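Local coordinates for PilM (Pseudomonas aeruginosa, PDB 3HG9), which is of unknown function but may take part in building or operating a plasmid-encoded conjugative type IV pilus, at the interface of chains A and B. Sequence-based numbering; all coordinates share one arbitrary frame. Chains: chain A/B, PilM.

Contact 1: the interface of chains A and B. Residues chain A 69-71; chain B 113-116, 118.
The phenyl ring of A:Phe69 lies against the branched side chain of B:Ile114, one face to the beta carbon. B:Ile114 CB sits over the middle of the ring, 3.8 Å from the centroid of A:Phe69, a CH-pi contact that suits a beta-branched residue opposite a flat aromatic one. The end of the same side chain slides back along the ring toward its root: CD1 of B:Ile114 is 3.3 Å from CD1 of A:Phe69 and 3.5 Å from its CB. The two side chains thus pass in opposite directions and share much of their length. A:Phe69 CG stands between its own backbone N and carbonyl carbon (chi1 54°), carrying the ring toward B:Ile114, and chi2 near 103° turns its face to CB of that residue.

Small residues let the backbones draw together next to this pair: the carbonyl O of A:Ile70 lies 3.4 Å from CA of B:Ala118, the alanine methyls taking little room. The methyl of A:Ala71 meets the ring of B:Pro115, CB to CG at 3.7 Å, while the methyl of B:Ala118 rests 3.6 Å from CA of A:Ala71. B:Pro115 CD lies loosely, 4.1 Å, from CE1 of A:Phe69, linking the two groups.

Outside this shell, strand 66-70 fixes A:Phe69, and the flanking prolines B:Pro113 and B:Pro115 restrict the backbone on both sides of B:Ile114. The patch supplies an apolar seam between the two copies, probably steadying a dimer if the deposited pair is the biological one.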
# COMPACT_ATOMS: atom_id res chain seq x y z
N PHE A 69 -0.46 5.36 -14.83
CA PHE A 69 -0.91 6.72 -14.79
C PHE A 69 -1.72 7.21 -15.93
O PHE A 69 -1.70 6.64 -17.01
CB PHE A 69 0.26 7.69 -14.60
CG PHE A 69 1.35 7.53 -15.59
CD1 PHE A 69 1.49 8.43 -16.62
CD2 PHE A 69 2.24 6.49 -15.50
CE1 PHE A 69 2.48 8.31 -17.50
CE2 PHE A 69 3.24 6.34 -16.41
CZ PHE A 69 3.39 7.27 -17.41
N ILE A 70 -2.43 8.30 -15.63
CA ILE A 70 -3.21 9.02 -16.61
C ILE A 70 -2.88 10.51 -16.53
O ILE A 70 -3.30 11.20 -15.63
CB ILE A 70 -4.72 8.78 -16.41
CG1 ILE A 70 -4.98 7.28 -16.52
CG2 ILE A 70 -5.55 9.60 -17.45
CD1 ILE A 70 -6.41 6.88 -16.93
N ALA A 71 -2.15 10.97 -17.52
CA ALA A 71 -1.61 12.33 -17.60
C ALA A 71 -2.59 13.54 -17.71
O ALA A 71 -2.29 14.64 -17.23
CB ALA A 71 -0.50 12.39 -18.71
N PRO B 113 8.86 10.17 -16.92
CA PRO B 113 7.90 10.17 -18.00
C PRO B 113 6.51 10.37 -17.52
O PRO B 113 5.65 10.79 -18.30
CB PRO B 113 8.08 8.77 -18.61
CG PRO B 113 9.54 8.41 -18.29
CD PRO B 113 9.48 8.84 -16.80
N ILE B 114 6.28 10.06 -16.25
CA ILE B 114 5.05 10.49 -15.63
C ILE B 114 5.09 11.98 -15.38
O ILE B 114 5.92 12.48 -14.61
CB ILE B 114 4.55 9.63 -14.40
CG1 ILE B 114 3.60 10.47 -13.56
CG2 ILE B 114 5.67 8.91 -13.64
CD1 ILE B 114 2.16 10.55 -14.19
N PRO B 115 4.21 12.71 -16.09
CA PRO B 115 4.39 14.15 -16.04
C PRO B 115 3.47 14.70 -15.01
O PRO B 115 2.78 13.94 -14.34
CB PRO B 115 3.98 14.58 -17.46
CG PRO B 115 2.91 13.66 -17.84
CD PRO B 115 3.23 12.32 -17.13
N GLU B 116 3.45 16.02 -14.93
CA GLU B 116 2.68 16.81 -13.98
C GLU B 116 1.21 16.47 -13.97
O GLU B 116 0.66 16.09 -14.98
CB GLU B 116 2.84 18.29 -14.35
CG GLU B 116 3.82 18.56 -15.57
CD GLU B 116 3.15 18.46 -16.95
OE1 GLU B 116 2.03 17.91 -17.04
OE2 GLU B 116 3.72 18.95 -17.95
N ALA B 118 -0.51 14.11 -13.30
CA ALA B 118 -1.04 12.80 -13.71
C ALA B 118 -1.57 12.08 -12.47
O ALA B 118 -0.92 12.14 -11.42
CB ALA B 118 0.03 11.95 -14.40

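Contact 2: the interface of chains A and B. Residues chain A 60, 62, 67; chain B 108-111, 120, 122.
A:Tyr67 and B:Pro111 come at each other from opposite directions, the pyrrolidine ring set over one face of the phenol. B:Pro111 CD stands 3.2 Å above the plane of the A:Tyr67 ring, displaced toward its rim, in a CH-pi contact nearest ring carbons CE1 and CZ (3.3 Å to CE1 of A:Tyr67). Proline suits this place: its CD is a slightly polarised methylene next to nitrogen, well matched to an aromatic face, and its closed ring keeps it rigidly there.

The hydroxyl makes the polar link. A:Tyr67 OH donates to the backbone carbonyl O of B:Ala109 over 2.7 Å, approaching nearly along the C=O axis at 175°. Face contact and hydrogen bond together probably fix the tilt and reach of the phenol; tyrosine suits the place because one side chain offers both an apolar face and a hydroxyl donor. With CG anti to its carbonyl carbon (chi1 -63°), A:Tyr67 extends from its strand toward the partner's loop.

A:Tyr60 crosses B:Pro111 obliquely, its CD2 3.5 Å from the proline CG. The methyl of A:Ala62 adds a further contact, 3.8 Å from CB to CG of B:Pro111, so that the pyrrolidine is packed by both tyrosines and this small residue. More loosely, B:Leu110, B:Val120 and B:Val122 border the phenol with branched aliphatic groups.

In the fold, A:Tyr67 belongs to strand 66-70 and forms an antiparallel bridge with B:Val122 of strand 119-123, while B:Pro111 lies in the loop ahead of that strand.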
# COMPACT_ATOMS: atom_id res chain seq x y z
N TYR A 60 5.04 2.24 -16.14
CA TYR A 60 6.48 2.28 -15.97
C TYR A 60 6.98 1.52 -14.76
O TYR A 60 6.66 1.86 -13.64
CB TYR A 60 6.95 3.71 -15.79
CG TYR A 60 8.46 3.82 -15.97
CD1 TYR A 60 9.06 3.82 -17.24
CD2 TYR A 60 9.28 3.92 -14.87
CE1 TYR A 60 10.46 3.91 -17.38
CE2 TYR A 60 10.65 4.03 -14.99
CZ TYR A 60 11.23 4.03 -16.21
OH TYR A 60 12.60 4.13 -16.22
N ALA A 62 10.24 0.96 -12.61
CA ALA A 62 11.42 1.77 -12.32
C ALA A 62 12.06 1.17 -11.10
O ALA A 62 11.38 1.01 -10.08
CB ALA A 62 10.99 3.19 -12.03
N TYR A 67 4.10 1.89 -11.63
CA TYR A 67 3.43 3.15 -11.65
C TYR A 67 2.49 3.04 -12.83
O TYR A 67 2.92 2.73 -13.95
CB TYR A 67 4.43 4.22 -11.94
CG TYR A 67 5.55 4.41 -10.93
CD1 TYR A 67 5.52 5.48 -10.05
CD2 TYR A 67 6.67 3.55 -10.89
CE1 TYR A 67 6.55 5.72 -9.15
CE2 TYR A 67 7.72 3.78 -9.98
CZ TYR A 67 7.66 4.87 -9.11
OH TYR A 67 8.67 5.19 -8.20
N ILE B 108 8.06 11.36 -3.40
CA ILE B 108 8.71 10.19 -4.03
C ILE B 108 9.68 10.40 -5.24
O ILE B 108 9.57 11.39 -6.00
CB ILE B 108 7.69 9.10 -4.50
CG1 ILE B 108 6.40 9.12 -3.71
CG2 ILE B 108 8.35 7.69 -4.55
CD1 ILE B 108 5.35 8.29 -4.42
N ALA B 109 10.61 9.44 -5.39
CA ALA B 109 11.27 9.07 -6.68
C ALA B 109 10.21 8.81 -7.75
O ALA B 109 9.79 7.64 -7.88
CB ALA B 109 12.12 7.78 -6.50
N LEU B 110 9.76 9.86 -8.47
CA LEU B 110 8.63 9.70 -9.40
C LEU B 110 9.15 9.72 -10.83
O LEU B 110 9.64 10.75 -11.27
CB LEU B 110 7.58 10.83 -9.25
CG LEU B 110 6.44 10.84 -8.22
CD1 LEU B 110 5.64 12.14 -8.33
CD2 LEU B 110 5.50 9.67 -8.27
N PRO B 111 9.04 8.60 -11.58
CA PRO B 111 9.63 8.62 -12.92
C PRO B 111 9.37 9.91 -13.72
O PRO B 111 8.29 10.57 -13.60
CB PRO B 111 9.06 7.36 -13.59
CG PRO B 111 8.96 6.41 -12.45
CD PRO B 111 8.57 7.24 -11.24
N VAL B 120 -1.99 8.62 -10.51
CA VAL B 120 -0.96 7.57 -10.43
C VAL B 120 -1.25 6.43 -9.41
O VAL B 120 -1.41 6.66 -8.20
CB VAL B 120 0.40 8.14 -9.89
CG1 VAL B 120 1.58 7.33 -10.43
CG2 VAL B 120 0.58 9.62 -10.18
N VAL B 122 0.55 3.31 -7.51
CA VAL B 122 1.91 2.91 -7.20
C VAL B 122 1.91 1.61 -6.44
O VAL B 122 1.27 1.47 -5.42
CB VAL B 122 2.64 4.01 -6.35
CG1 VAL B 122 4.12 3.64 -6.11
CG2 VAL B 122 2.54 5.40 -7.00

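Contact 3: the interface of chains A and B. Residues chain A 23, 81-82, 85; chain B 88, 90, 100-102.
Two salt bridges span the contact, each pairing an aspartate with an arginine. A:Arg23, from helix 13-30, places NH2 2.6 Å from OD1 of B:Asp88. Guanidinium and carboxylate planes stand 84° apart; NH2 meets OD1 from above the carboxylate plane in a bent bond far out of the guanidinium plane, so charge attraction probably matters more than a straight hydrogen bond, and the companion bond from NH1 to OD2 is weak. In the second pair B:Arg102 NH2 donates over 2.7 Å to OD1 of A:Asp82, which accepts through its syn lone pair, the side of OD2; the planes are 73° apart. Arginine suits both places because its long chain can bend to bring charge to a short acid. B:Arg101 NE, 4.1 Å from OD1 of A:Asp82, may add to the positive field there.

Apolar contacts lie between the two charged pairs. B:Val90 CG2 lies 3.3 Å from CA of A:Asp82, while CG1 meets A:Thr85 tip to tip, 3.7 Å from its CG2. A:Val81 CG1 touches the same methyl more loosely.

Within chain A, with OG1 between the backbone N and the carbonyl carbon (chi1 42°), A:Thr85 shares its hydroxyl between two carbonyls, O of A:Val81 at 2.8 Å and O of A:Asp82 at 2.6 Å.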
# COMPACT_ATOMS: atom_id res chain seq x y z
N ARG A 23 -2.44 -1.68 -13.58
CA ARG A 23 -1.34 -1.74 -12.61
C ARG A 23 -1.02 -3.18 -12.12
O ARG A 23 0.16 -3.56 -11.95
CB ARG A 23 -1.56 -0.79 -11.44
CG ARG A 23 -0.36 -0.77 -10.48
CD ARG A 23 -0.70 -0.08 -9.22
NE ARG A 23 -1.64 -0.84 -8.37
CZ ARG A 23 -2.13 -0.40 -7.21
NH1 ARG A 23 -1.73 0.80 -6.76
NH2 ARG A 23 -3.03 -1.16 -6.52
N VAL A 81 -10.02 6.25 -8.20
CA VAL A 81 -8.92 5.29 -8.08
C VAL A 81 -8.57 5.02 -6.63
O VAL A 81 -8.24 3.89 -6.22
CB VAL A 81 -7.69 5.70 -8.85
CG1 VAL A 81 -6.71 4.54 -8.87
CG2 VAL A 81 -8.09 6.09 -10.30
N ASP A 82 -8.62 6.08 -5.85
CA ASP A 82 -8.17 6.04 -4.49
C ASP A 82 -9.14 5.03 -3.82
O ASP A 82 -8.74 4.05 -3.18
CB ASP A 82 -8.25 7.50 -3.98
CG ASP A 82 -7.58 7.71 -2.64
OD1 ASP A 82 -6.57 8.53 -2.55
OD2 ASP A 82 -8.10 7.07 -1.69
N THR A 85 -8.78 1.21 -4.45
CA THR A 85 -7.53 0.68 -3.88
C THR A 85 -7.56 0.72 -2.37
O THR A 85 -8.37 1.46 -1.75
CB THR A 85 -6.30 1.52 -4.22
OG1 THR A 85 -6.63 2.91 -4.10
CG2 THR A 85 -5.79 1.24 -5.60
N ASP B 88 1.41 0.41 -1.38
CA ASP B 88 0.41 0.75 -2.38
C ASP B 88 -0.20 2.05 -2.07
O ASP B 88 -0.86 2.17 -1.02
CB ASP B 88 -0.70 -0.32 -2.44
CG ASP B 88 -1.86 0.06 -3.43
OD1 ASP B 88 -2.47 -0.92 -3.99
OD2 ASP B 88 -2.17 1.30 -3.60
N VAL B 90 -1.98 5.75 -4.12
CA VAL B 90 -2.44 6.42 -5.32
C VAL B 90 -2.47 7.88 -4.98
O VAL B 90 -2.62 8.23 -3.81
CB VAL B 90 -3.86 5.95 -5.78
CG1 VAL B 90 -3.92 4.42 -6.00
CG2 VAL B 90 -4.93 6.40 -4.84
N THR B 100 -1.81 12.33 -1.86
CA THR B 100 -3.00 11.50 -1.55
C THR B 100 -3.85 11.98 -0.38
O THR B 100 -3.45 11.83 0.79
CB THR B 100 -2.66 10.03 -1.29
OG1 THR B 100 -3.68 9.47 -0.44
CG2 THR B 100 -1.29 9.88 -0.61
N ARG B 101 -5.04 12.50 -0.69
CA ARG B 101 -5.97 13.04 0.34
C ARG B 101 -6.45 12.04 1.43
O ARG B 101 -7.66 11.81 1.57
CB ARG B 101 -7.21 13.65 -0.33
CG ARG B 101 -8.45 12.70 -0.35
CD ARG B 101 -8.28 11.55 -1.35
NE ARG B 101 -8.84 11.93 -2.64
CZ ARG B 101 -10.10 11.69 -3.04
NH1 ARG B 101 -10.95 11.02 -2.25
NH2 ARG B 101 -10.49 12.12 -4.25
N ARG B 102 -5.50 11.42 2.14
CA ARG B 102 -5.71 10.89 3.51
C ARG B 102 -4.37 10.86 4.23
O ARG B 102 -4.30 10.88 5.48
CB ARG B 102 -6.33 9.49 3.56
CG ARG B 102 -7.87 9.44 3.56
CD ARG B 102 -8.40 8.32 2.66
NE ARG B 102 -7.66 8.35 1.40
CZ ARG B 102 -6.55 7.64 1.16
NH1 ARG B 102 -6.06 6.80 2.07
NH2 ARG B 102 -5.92 7.77 -0.01

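Contacts 1 and 2 are neighbours, their C-alpha centres about 9 Å apart, and both draw on strand 66-70 of chain A together with the segment of chain B that leads into strand 119-123. Contact 3 lies farther off, about 15 Å from contact 1 and 13 Å from contact 2, and uses helices 13-30 and 77-84 of chain A, with the residue just after the second, against strands of chain B and the turn that follows one of them. Because the interface is two-fold symmetric, each contact recurs with the chains exchanged, which would be consistent with a dimer, though the structure alone does not show that the pair forms in the cell.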